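Local coordinates for protein DMATS type aromatic prenyltransferase (Micromonospora olivasterospora, PDB 6ZRY) that probably transfers a dimethylallyl group to the indole ring of tryptophan, as expected of a 6-dimethylallyl tryptophan synthase with the ABBA-barrel fold, at residues P60-I65 against I327-L332; Y176-D181 against A268-G273; E238-C243 against G249-D254; S111-V116 against V147-E152. All coordinates share one frame; numbering follows the deposited sequence.

Interaction 1. Residues P60-I65 against I327-L332; sequences PVEFSI and IAHVSL. With TRP (tryptophan), chain C.
In the tryptophan pocket of the ABBA barrel, Glu62 and His329 approach each other from two strands that do not pair directly. Strand 341-346 lies between strands 61-68 and 327-333 and pairs antiparallel with both, which accounts for the 8.9 Å between Glu62 CA and Ala328 CA. Glu62 spans this distance with an extended chain, CG anti to the backbone N (chi1 180°). Its carboxylate is shared out: OE2 accepts the indole N-H of the bound tryptophan, NE1 to OE2 2.7 Å, whereas OE1 rests 3.6 Å from Ala328 CB. OE1 also lies near the plane of the His329 ring, at its CD2 edge. No direct hydrogen bond joins the two segments; a water does so instead, donating to Glu62 OE1 and hydrogen-bonded to His329 NE2, and it also accepts from the amino N of the ligand. The imidazole lies with one face against the indole, CZ2 standing 3.5 Å above the plane over the ring centre. With an alanine in place of His329, the indole face would probably lose its flat partner and the bridging water one of its bonds. Arg281 and Gly53 O also hydrogen-bond the ligand. The closest approach between imidazole and indole is His329 NE2 to ligand CE2, 3.2 Å.

Interaction 2. Residues Y176-D181 against A268-G273; sequences YRALLD and ADRPVG
Ala178 CB points from helix 174-182 toward the loop 268-273 and meets two atoms there: the backbone O of Asp269 at 3.5 Å and NH1 of Arg270 at 3.7 Å. The arginine reaches this methyl by a detour. Its CB leaves the backbone away from the helix, but the chain folds at chi2 (-73°), which carries CD and the guanidinium back past Ala178. The methyl approaches the guanidinium obliquely, so neither a stack nor an in-plane contact describes the pair. A bond inside the loop helps set the rotation of the group: Arg270 NH1 to Asp269 O, 3.0 Å long with an angle of 151° at the hydrogen. The oxygen lies almost in the guanidinium plane, whereas the donor stands 59° out of the carbonyl plane, away from the usual lone-pair direction. Asp269 O is therefore engaged by the arginine while also resting on Ala178. The loop connects the antiparallel strands 258-265 and 273-278, and the helix belongs to the outer layer of the ABBA barrel, so the contact joins that layer to the end of a barrel hairpin. Asp269 binds calcium in a crystal structure of this protein; no such ion is bound to this chain here. Asp269 OD2 is 3.6 Å from Arg270 NH1, a long ion pair in which no N-H points at the oxygen. Deeper in, Pro271 and Leu179 both pack on Tyr262 of strand 258-265.

Interaction 3. Residues E238-C243 against G249-D254; sequences EIEEFC and GTRRFD
Helix 236-247, of the outer helical layer of the ABBA barrel, runs past Cys243 beside a short, weakly bonded strand at 252-253, which pairs with strand 209-220; the nearest CA atoms are those of Cys243 and Thr250, 7.9 Å apart. Phe253 sits at the centre of an inverse gamma turn (phi -90°, psi 78°), and its CB points toward the helix. The ring arrives edge first: CZ is 3.6 Å from the backbone O of Cys243, which lies near the ring plane. The same CZ touches Cys243 CB at 4.1 Å, an apolar contact beside the carbonyl. A second, polar link runs through water. Glu240 OE2 and Arg251 NH2 are 4.3 Å apart, beyond a salt bridge, and one water joins them. It donates to OE2 and accepts from NH2 at 2.6 Å, lying in the guanidinium plane, so the water probably couples the two opposite charges. Phe253 also makes an edge-to-face stack with Tyr283, and its backbone is hydrogen-bonded to Ala219. On the barrel side of the helix, Cys243, Phe242 and Ile239 pack on Ile276 of strand 273-278, while Glu240 and Arg251 border helix 221-228 through Thr225 and Val221.

Interaction 4. Residues S111-V116 against V147-E152; sequences SRLDSV and VYLNPE
Leu113 reaches both Val147 and Leu149 with its two methyl branches, one to each. Leu113 CB points from the short helix 111-114 toward the strand, and CG anti to the backbone N (chi1 175°) places the two methyls beside their partners. CD2 meets Val147 CG2 at 4.0 Å, and the two side chains cross at about a right angle. CD1 meets Leu149 CD1 at 4.3 Å, a looser approach. On Val147 it is the branch beside the backbone N, CG2, that does the touching, while CG1 lies beside the carbonyl carbon. Leu149 takes an extended second torsion (chi2 178°), which carries its CD1 out to the leucine. No polar atom takes part across this buried contact. Val147 and Leu149 are alternate residues of strand 141-149 and both turn their CB toward the helix; Tyr148 between them belongs to the other face, packing on Trp132 and edge-to-face with Phe197, two residues of the tryptophan pocket. The contact thus lies on the outer face of the barrel sheet, where the helical layer of the ABBA fold covers it. Leu202 and Val200 add to the apolar surroundings of Leu113. Local bonds shape the chain at the far end of each segment. Ser115 OG donates to Arg112 O at 2.7 Å, returning to the helix carbonyl three residues back. Beyond the strand, Asn150 forms an Asx turn, its OD1 accepting from Glu152 N at 2.9 Å, with the donor well above the carbonyl plane of the amide, and its ND2 bonds to Phe129 O.

Interaction 1 supplies Glu62 and His329 to the tryptophan pocket; the other three lie round the barrel. Interaction 3 is its direct neighbour: their centres are about 18 Å apart, yet Phe242 CZ packs 3.6 Å from Leu332 N, so the helix of interaction 3 backs the strand that carries His329. Phe253 nevertheless stays about 13 Å, side chain to ligand, from the tryptophan. Interaction 4 reaches the same sheet through strand 141-149, with Leu149 about 14 Å from the ligand, and its centre is about 31 Å from that of interaction 3, across the middle of the chain. Interaction 2 touches none of the others; its centre is about 26 Å from that of interaction 1.

Interaction 1. Residues P60-I65 against I327-L332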
# COMPACT_ATOMS: atom_id res chain seq x y z
N PRO A 60 -3.87 -3.24 12.14
CA PRO A 60 -3.50 -1.95 11.55
C PRO A 60 -2.14 -1.90 10.84
O PRO A 60 -1.60 -0.86 10.69
CB PRO A 60 -3.51 -1.02 12.79
CG PRO A 60 -3.06 -1.93 13.92
CD PRO A 60 -3.68 -3.28 13.60
N VAL A 61 -1.65 -3.06 10.37
CA VAL A 61 -0.35 -3.23 9.69
C VAL A 61 -0.52 -4.30 8.58
O VAL A 61 -1.28 -5.29 8.82
CB VAL A 61 0.77 -3.60 10.70
CG1 VAL A 61 1.89 -4.42 10.05
CG2 VAL A 61 1.35 -2.36 11.38
N GLU A 62 0.14 -4.09 7.44
CA GLU A 62 0.24 -5.08 6.33
C GLU A 62 1.69 -5.10 5.87
O GLU A 62 2.29 -4.02 5.74
CB GLU A 62 -0.68 -4.71 5.18
CG GLU A 62 -0.60 -5.69 4.03
CD GLU A 62 -1.54 -5.37 2.88
OE1 GLU A 62 -2.67 -5.89 2.85
OE2 GLU A 62 -1.12 -4.57 2.04
N PHE A 63 2.26 -6.27 5.68
CA PHE A 63 3.64 -6.46 5.21
C PHE A 63 3.62 -6.56 3.69
O PHE A 63 2.60 -6.92 3.14
CB PHE A 63 4.23 -7.73 5.80
CG PHE A 63 4.28 -7.76 7.31
CD1 PHE A 63 5.17 -6.94 8.00
CD2 PHE A 63 3.42 -8.57 8.03
CE1 PHE A 63 5.22 -6.96 9.39
CE2 PHE A 63 3.47 -8.59 9.42
CZ PHE A 63 4.37 -7.78 10.10
N SER A 64 4.74 -6.28 3.06
CA SER A 64 4.95 -6.62 1.63
C SER A 64 6.41 -6.84 1.36
O SER A 64 7.27 -6.30 2.12
CB SER A 64 4.36 -5.56 0.71
OG SER A 64 4.94 -4.29 0.92
N ILE A 65 6.68 -7.64 0.34
CA ILE A 65 8.04 -7.90 -0.15
C ILE A 65 8.05 -7.61 -1.66
O ILE A 65 7.19 -8.10 -2.36
CB ILE A 65 8.52 -9.29 0.26
CG1 ILE A 65 9.92 -9.56 -0.26
CG2 ILE A 65 7.54 -10.38 -0.09
CD1 ILE A 65 10.67 -10.60 0.56
N ILE A 327 -2.06 -13.82 1.16
CA ILE A 327 -1.58 -13.05 -0.01
C ILE A 327 -2.72 -12.10 -0.39
O ILE A 327 -3.66 -12.51 -1.04
CB ILE A 327 -1.13 -13.97 -1.15
CG1 ILE A 327 -0.11 -15.00 -0.66
CG2 ILE A 327 -0.59 -13.14 -2.30
CD1 ILE A 327 0.31 -16.00 -1.70
N ALA A 328 -2.65 -10.87 0.10
CA ALA A 328 -3.76 -9.91 0.04
C ALA A 328 -3.84 -9.27 -1.36
O ALA A 328 -4.95 -9.04 -1.87
CB ALA A 328 -3.56 -8.85 1.10
N HIS A 329 -2.69 -8.95 -1.90
CA HIS A 329 -2.50 -8.28 -3.19
C HIS A 329 -1.23 -8.80 -3.87
O HIS A 329 -0.31 -9.29 -3.17
CB HIS A 329 -2.37 -6.77 -3.05
CG HIS A 329 -3.42 -6.10 -2.26
ND1 HIS A 329 -4.50 -5.50 -2.85
CD2 HIS A 329 -3.55 -5.88 -0.93
CE1 HIS A 329 -5.26 -4.94 -1.90
NE2 HIS A 329 -4.71 -5.17 -0.72
N VAL A 330 -1.17 -8.65 -5.18
CA VAL A 330 0.11 -8.75 -5.91
C VAL A 330 0.13 -7.63 -6.93
O VAL A 330 -0.95 -7.31 -7.48
CB VAL A 330 0.30 -10.15 -6.56
CG1 VAL A 330 -0.76 -10.42 -7.60
CG2 VAL A 330 1.70 -10.28 -7.16
N SER A 331 1.29 -7.02 -7.12
CA SER A 331 1.41 -5.82 -7.96
C SER A 331 2.58 -5.94 -8.92
O SER A 331 3.58 -6.56 -8.61
CB SER A 331 1.49 -4.55 -7.11
OG SER A 331 2.81 -4.39 -6.56
N LEU A 332 2.40 -5.36 -10.09
CA LEU A 332 3.44 -5.19 -11.11
C LEU A 332 3.81 -3.72 -11.18
O LEU A 332 2.87 -2.89 -11.32
CB LEU A 332 2.90 -5.67 -12.46
CG LEU A 332 3.89 -5.53 -13.60
CD1 LEU A 332 5.09 -6.44 -13.40
CD2 LEU A 332 3.21 -5.79 -14.93
N TRP C . -6.82 -3.31 2.89
CA TRP C . -7.17 -2.14 2.01
C TRP C . -7.66 -2.65 0.66
O TRP C . -8.22 -1.86 -0.13
CB TRP C . -5.98 -1.18 1.87
CG TRP C . -4.77 -1.76 1.20
CD1 TRP C . -3.78 -2.51 1.79
CD2 TRP C . -4.40 -1.63 -0.18
NE1 TRP C . -2.84 -2.86 0.86
CE2 TRP C . -3.18 -2.33 -0.36
CE3 TRP C . -4.98 -0.99 -1.29
CZ2 TRP C . -2.54 -2.41 -1.60
CZ3 TRP C . -4.34 -1.08 -2.51
CH2 TRP C . -3.14 -1.77 -2.66
OXT TRP C . -7.51 -3.85 0.33
O HOH W 1 -5.19 -5.51 2.13

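Interaction 2. Residues Y176-D181 against A268-G273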
# COMPACT_ATOMS: atom_id res chain seq x y z
N TYR A 176 -0.98 14.95 -13.86
CA TYR A 176 -2.29 14.74 -13.21
C TYR A 176 -3.39 15.21 -14.17
O TYR A 176 -4.41 14.52 -14.31
CB TYR A 176 -2.35 15.46 -11.86
CG TYR A 176 -3.69 15.33 -11.18
CD1 TYR A 176 -4.19 14.09 -10.81
CD2 TYR A 176 -4.47 16.45 -10.91
CE1 TYR A 176 -5.43 13.96 -10.19
CE2 TYR A 176 -5.69 16.34 -10.28
CZ TYR A 176 -6.18 15.09 -9.92
OH TYR A 176 -7.40 15.01 -9.30
N ARG A 177 -3.19 16.37 -14.80
CA ARG A 177 -4.19 16.93 -15.77
C ARG A 177 -4.36 15.91 -16.91
O ARG A 177 -5.50 15.65 -17.28
CB ARG A 177 -3.77 18.32 -16.27
CG ARG A 177 -4.34 19.47 -15.44
CD ARG A 177 -4.07 20.86 -15.99
NE ARG A 177 -2.74 21.32 -15.61
CZ ARG A 177 -1.66 21.33 -16.40
NH1 ARG A 177 -1.72 20.92 -17.66
NH2 ARG A 177 -0.51 21.75 -15.91
N ALA A 178 -3.26 15.31 -17.37
CA ALA A 178 -3.27 14.23 -18.40
C ALA A 178 -4.13 13.06 -17.91
O ALA A 178 -4.94 12.54 -18.70
CB ALA A 178 -1.87 13.79 -18.72
N LEU A 179 -4.02 12.69 -16.62
CA LEU A 179 -4.81 11.58 -16.07
C LEU A 179 -6.28 11.99 -15.98
O LEU A 179 -7.12 11.21 -16.41
CB LEU A 179 -4.23 11.15 -14.72
CG LEU A 179 -4.93 9.99 -14.00
CD1 LEU A 179 -4.75 8.69 -14.73
CD2 LEU A 179 -4.43 9.86 -12.58
N LEU A 180 -6.60 13.15 -15.42
CA LEU A 180 -8.03 13.55 -15.26
C LEU A 180 -8.69 13.73 -16.63
O LEU A 180 -9.82 13.30 -16.80
CB LEU A 180 -8.14 14.83 -14.42
CG LEU A 180 -8.06 14.68 -12.90
CD1 LEU A 180 -8.60 15.93 -12.21
CD2 LEU A 180 -8.81 13.44 -12.39
N ASP A 181 -8.00 14.36 -17.58
CA ASP A 181 -8.62 14.71 -18.88
C ASP A 181 -8.62 13.51 -19.84
O ASP A 181 -9.51 13.48 -20.72
CB ASP A 181 -7.93 15.90 -19.52
CG ASP A 181 -8.21 17.20 -18.77
OD1 ASP A 181 -9.11 17.20 -17.91
OD2 ASP A 181 -7.49 18.16 -19.01
N ALA A 268 7.64 16.74 -16.06
CA ALA A 268 7.02 15.74 -16.97
C ALA A 268 5.55 16.09 -17.16
O ALA A 268 4.95 16.65 -16.19
CB ALA A 268 7.19 14.34 -16.41
N ASP A 269 4.96 15.79 -18.33
CA ASP A 269 3.50 16.02 -18.55
C ASP A 269 2.76 14.69 -18.63
O ASP A 269 1.55 14.71 -18.79
CB ASP A 269 3.26 16.95 -19.74
CG ASP A 269 3.42 16.31 -21.12
OD1 ASP A 269 3.93 15.16 -21.18
OD2 ASP A 269 3.01 17.01 -22.15
N ARG A 270 3.47 13.56 -18.51
CA ARG A 270 2.83 12.21 -18.39
C ARG A 270 3.41 11.55 -17.14
O ARG A 270 4.56 11.80 -16.78
CB ARG A 270 3.05 11.35 -19.65
CG ARG A 270 2.46 11.91 -20.96
CD ARG A 270 0.92 11.84 -21.05
NE ARG A 270 0.40 12.41 -22.31
CZ ARG A 270 0.14 13.73 -22.51
NH1 ARG A 270 0.33 14.61 -21.55
NH2 ARG A 270 -0.31 14.15 -23.70
N PRO A 271 2.63 10.73 -16.40
CA PRO A 271 3.20 9.94 -15.30
C PRO A 271 4.38 9.14 -15.85
O PRO A 271 4.30 8.74 -17.01
CB PRO A 271 2.07 9.02 -14.84
CG PRO A 271 0.78 9.73 -15.33
CD PRO A 271 1.19 10.49 -16.57
N VAL A 272 5.41 8.91 -15.02
CA VAL A 272 6.70 8.24 -15.42
C VAL A 272 6.78 6.84 -14.82
O VAL A 272 7.80 6.17 -15.03
CB VAL A 272 7.90 9.09 -15.00
CG1 VAL A 272 7.90 10.43 -15.74
CG2 VAL A 272 7.97 9.30 -13.50
N GLY A 273 5.80 6.44 -14.04
CA GLY A 273 5.75 5.12 -13.40
C GLY A 273 4.33 4.74 -13.22
O GLY A 273 3.50 5.68 -13.02

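Interaction 3. Residues E238-C243 against G249-D254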
# COMPACT_ATOMS: atom_id res chain seq x y z
N GLU A 238 1.27 -6.34 -21.47
CA GLU A 238 1.96 -6.87 -20.27
C GLU A 238 1.03 -6.71 -19.07
O GLU A 238 1.00 -7.64 -18.23
CB GLU A 238 3.29 -6.14 -20.05
CG GLU A 238 4.06 -6.60 -18.81
CD GLU A 238 5.41 -5.92 -18.66
OE1 GLU A 238 6.11 -6.20 -17.69
OE2 GLU A 238 5.74 -5.08 -19.53
N ILE A 239 0.33 -5.56 -18.95
CA ILE A 239 -0.56 -5.33 -17.78
C ILE A 239 -1.70 -6.35 -17.85
O ILE A 239 -1.97 -6.99 -16.85
CB ILE A 239 -1.07 -3.88 -17.70
CG1 ILE A 239 0.08 -2.91 -17.47
CG2 ILE A 239 -2.14 -3.73 -16.61
CD1 ILE A 239 -0.26 -1.48 -17.82
N GLU A 240 -2.31 -6.53 -19.04
CA GLU A 240 -3.40 -7.53 -19.22
C GLU A 240 -2.90 -8.94 -18.91
O GLU A 240 -3.65 -9.66 -18.24
CB GLU A 240 -3.98 -7.46 -20.63
CG GLU A 240 -4.63 -6.16 -20.88
CD GLU A 240 -5.69 -6.18 -21.94
OE1 GLU A 240 -5.44 -6.85 -23.01
OE2 GLU A 240 -6.76 -5.53 -21.72
N GLU A 241 -1.71 -9.32 -19.37
CA GLU A 241 -1.12 -10.67 -19.10
C GLU A 241 -1.01 -10.85 -17.58
O GLU A 241 -1.36 -11.93 -17.07
CB GLU A 241 0.25 -10.83 -19.76
CG GLU A 241 0.16 -11.07 -21.27
CD GLU A 241 1.44 -10.95 -22.08
OE1 GLU A 241 1.39 -11.15 -23.31
OE2 GLU A 241 2.48 -10.65 -21.49
N PHE A 242 -0.52 -9.83 -16.90
CA PHE A 242 -0.35 -9.86 -15.43
C PHE A 242 -1.71 -10.09 -14.78
O PHE A 242 -1.84 -10.92 -13.86
CB PHE A 242 0.30 -8.57 -14.96
CG PHE A 242 0.64 -8.59 -13.51
CD1 PHE A 242 1.82 -9.17 -13.08
CD2 PHE A 242 -0.23 -8.07 -12.58
CE1 PHE A 242 2.14 -9.20 -11.73
CE2 PHE A 242 0.09 -8.12 -11.23
CZ PHE A 242 1.28 -8.67 -10.82
N CYS A 243 -2.73 -9.37 -15.23
CA CYS A 243 -4.08 -9.43 -14.64
C CYS A 243 -4.72 -10.81 -14.88
O CYS A 243 -5.35 -11.34 -13.93
CB CYS A 243 -4.95 -8.29 -15.15
SG CYS A 243 -4.52 -6.68 -14.42
N GLY A 249 -8.06 -15.67 -15.01
CA GLY A 249 -8.86 -15.58 -16.26
C GLY A 249 -9.96 -14.54 -16.19
O GLY A 249 -10.46 -14.19 -17.23
N THR A 250 -10.31 -14.05 -15.00
CA THR A 250 -11.23 -12.88 -14.79
C THR A 250 -10.85 -11.74 -15.76
O THR A 250 -9.67 -11.39 -15.80
CB THR A 250 -11.19 -12.37 -13.34
OG1 THR A 250 -11.29 -13.45 -12.42
CG2 THR A 250 -12.29 -11.38 -13.03
N ARG A 251 -11.81 -11.16 -16.46
CA ARG A 251 -11.64 -9.90 -17.25
C ARG A 251 -12.35 -8.74 -16.56
O ARG A 251 -11.91 -7.60 -16.74
CB ARG A 251 -12.19 -10.04 -18.68
CG ARG A 251 -11.40 -10.97 -19.60
CD ARG A 251 -11.81 -10.76 -21.05
NE ARG A 251 -11.68 -9.34 -21.39
CZ ARG A 251 -10.57 -8.75 -21.86
NH1 ARG A 251 -9.48 -9.47 -22.10
NH2 ARG A 251 -10.57 -7.44 -22.08
N ARG A 252 -13.47 -9.02 -15.89
CA ARG A 252 -14.23 -8.06 -15.06
C ARG A 252 -13.86 -8.32 -13.61
O ARG A 252 -14.21 -9.38 -13.13
CB ARG A 252 -15.75 -8.25 -15.14
CG ARG A 252 -16.35 -8.01 -16.51
CD ARG A 252 -17.86 -7.73 -16.46
NE ARG A 252 -18.33 -6.88 -15.34
CZ ARG A 252 -17.92 -5.62 -15.06
NH1 ARG A 252 -16.99 -5.02 -15.78
NH2 ARG A 252 -18.45 -4.97 -14.04
N PHE A 253 -13.20 -7.40 -12.97
CA PHE A 253 -12.82 -7.53 -11.55
C PHE A 253 -13.98 -6.94 -10.73
O PHE A 253 -13.89 -5.80 -10.26
CB PHE A 253 -11.41 -6.96 -11.36
CG PHE A 253 -10.33 -7.83 -11.97
CD1 PHE A 253 -10.12 -7.87 -13.34
CD2 PHE A 253 -9.53 -8.63 -11.16
CE1 PHE A 253 -9.12 -8.68 -13.88
CE2 PHE A 253 -8.52 -9.42 -11.71
CZ PHE A 253 -8.33 -9.45 -13.07
N ASP A 254 -15.05 -7.73 -10.61
CA ASP A 254 -16.32 -7.38 -9.92
C ASP A 254 -16.28 -7.78 -8.44
O ASP A 254 -17.23 -7.44 -7.73
CB ASP A 254 -17.52 -8.02 -10.61
CG ASP A 254 -17.88 -7.32 -11.89
OD1 ASP A 254 -17.46 -6.14 -12.06
OD2 ASP A 254 -18.58 -7.96 -12.72
O HOH W 2 -8.53 -6.32 -23.33

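Interaction 4. Residues S111-V116 against V147-E152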
# COMPACT_ATOMS: atom_id res chain seq x y z
N SER A 111 9.35 19.88 4.31
CA SER A 111 8.80 21.15 3.80
C SER A 111 7.77 20.87 2.70
O SER A 111 6.76 21.54 2.69
CB SER A 111 9.90 22.06 3.31
OG SER A 111 10.36 21.60 2.07
N ARG A 112 8.03 19.92 1.80
CA ARG A 112 7.08 19.60 0.69
C ARG A 112 5.77 19.08 1.28
O ARG A 112 4.71 19.63 0.95
CB ARG A 112 7.67 18.60 -0.30
CG ARG A 112 8.82 19.15 -1.13
CD ARG A 112 8.73 18.72 -2.59
NE ARG A 112 9.81 19.26 -3.41
CZ ARG A 112 11.05 18.81 -3.39
NH1 ARG A 112 11.97 19.36 -4.17
NH2 ARG A 112 11.39 17.81 -2.59
N LEU A 113 5.84 18.08 2.17
CA LEU A 113 4.66 17.53 2.89
C LEU A 113 3.98 18.66 3.67
O LEU A 113 2.74 18.82 3.56
CB LEU A 113 5.11 16.37 3.80
CG LEU A 113 4.03 15.78 4.70
CD1 LEU A 113 2.91 15.14 3.87
CD2 LEU A 113 4.61 14.76 5.68
N ASP A 114 4.74 19.47 4.41
CA ASP A 114 4.19 20.59 5.22
C ASP A 114 3.43 21.57 4.33
O ASP A 114 2.36 22.08 4.77
CB ASP A 114 5.30 21.29 6.02
CG ASP A 114 5.88 20.41 7.12
OD1 ASP A 114 7.07 20.57 7.42
OD2 ASP A 114 5.14 19.57 7.63
N SER A 115 3.92 21.80 3.10
CA SER A 115 3.37 22.82 2.18
C SER A 115 1.94 22.46 1.75
O SER A 115 1.23 23.39 1.30
CB SER A 115 4.30 23.05 1.01
OG SER A 115 4.07 22.09 -0.03
N VAL A 116 1.48 21.21 1.91
CA VAL A 116 0.12 20.78 1.45
C VAL A 116 -0.78 20.36 2.62
O VAL A 116 -1.95 20.01 2.35
CB VAL A 116 0.20 19.65 0.41
CG1 VAL A 116 0.85 20.13 -0.89
CG2 VAL A 116 0.91 18.43 0.96
N VAL A 147 4.33 8.70 3.41
CA VAL A 147 3.06 9.18 4.00
C VAL A 147 1.96 9.00 2.96
O VAL A 147 2.13 9.50 1.81
CB VAL A 147 3.20 10.64 4.44
CG1 VAL A 147 1.91 11.16 5.06
CG2 VAL A 147 4.38 10.79 5.39
N TYR A 148 0.89 8.34 3.35
CA TYR A 148 -0.28 8.00 2.54
C TYR A 148 -1.45 8.85 3.04
O TYR A 148 -1.98 8.54 4.13
CB TYR A 148 -0.56 6.50 2.64
CG TYR A 148 0.32 5.69 1.75
CD1 TYR A 148 1.69 5.61 1.94
CD2 TYR A 148 -0.21 5.07 0.64
CE1 TYR A 148 2.51 4.89 1.07
CE2 TYR A 148 0.58 4.36 -0.24
CZ TYR A 148 1.94 4.28 -0.04
OH TYR A 148 2.68 3.56 -0.94
N LEU A 149 -1.82 9.89 2.29
CA LEU A 149 -2.93 10.79 2.68
C LEU A 149 -4.18 10.36 1.94
O LEU A 149 -4.05 9.89 0.78
CB LEU A 149 -2.56 12.23 2.34
CG LEU A 149 -1.29 12.78 2.99
CD1 LEU A 149 -1.02 14.20 2.54
CD2 LEU A 149 -1.38 12.74 4.51
N ASN A 150 -5.33 10.52 2.58
CA ASN A 150 -6.66 10.18 2.00
C ASN A 150 -7.14 11.38 1.20
O ASN A 150 -7.45 12.41 1.79
CB ASN A 150 -7.68 9.80 3.08
CG ASN A 150 -9.02 9.40 2.49
OD1 ASN A 150 -9.17 9.28 1.27
ND2 ASN A 150 -10.00 9.14 3.36
N PRO A 151 -7.20 11.31 -0.15
CA PRO A 151 -7.71 12.40 -0.97
C PRO A 151 -9.18 12.70 -0.67
O PRO A 151 -9.64 13.79 -0.99
CB PRO A 151 -7.58 11.87 -2.40
CG PRO A 151 -6.51 10.83 -2.30
CD PRO A 151 -6.81 10.16 -0.98
N GLU A 152 -9.89 11.74 -0.10
CA GLU A 152 -11.35 11.86 0.15
C GLU A 152 -11.62 12.31 1.60
O GLU A 152 -12.78 12.18 2.05
CB GLU A 152 -12.02 10.52 -0.15
CG GLU A 152 -11.91 10.13 -1.62
CD GLU A 152 -12.53 8.76 -1.93
OE1 GLU A 152 -12.82 8.51 -3.09
OE2 GLU A 152 -12.73 7.97 -1.00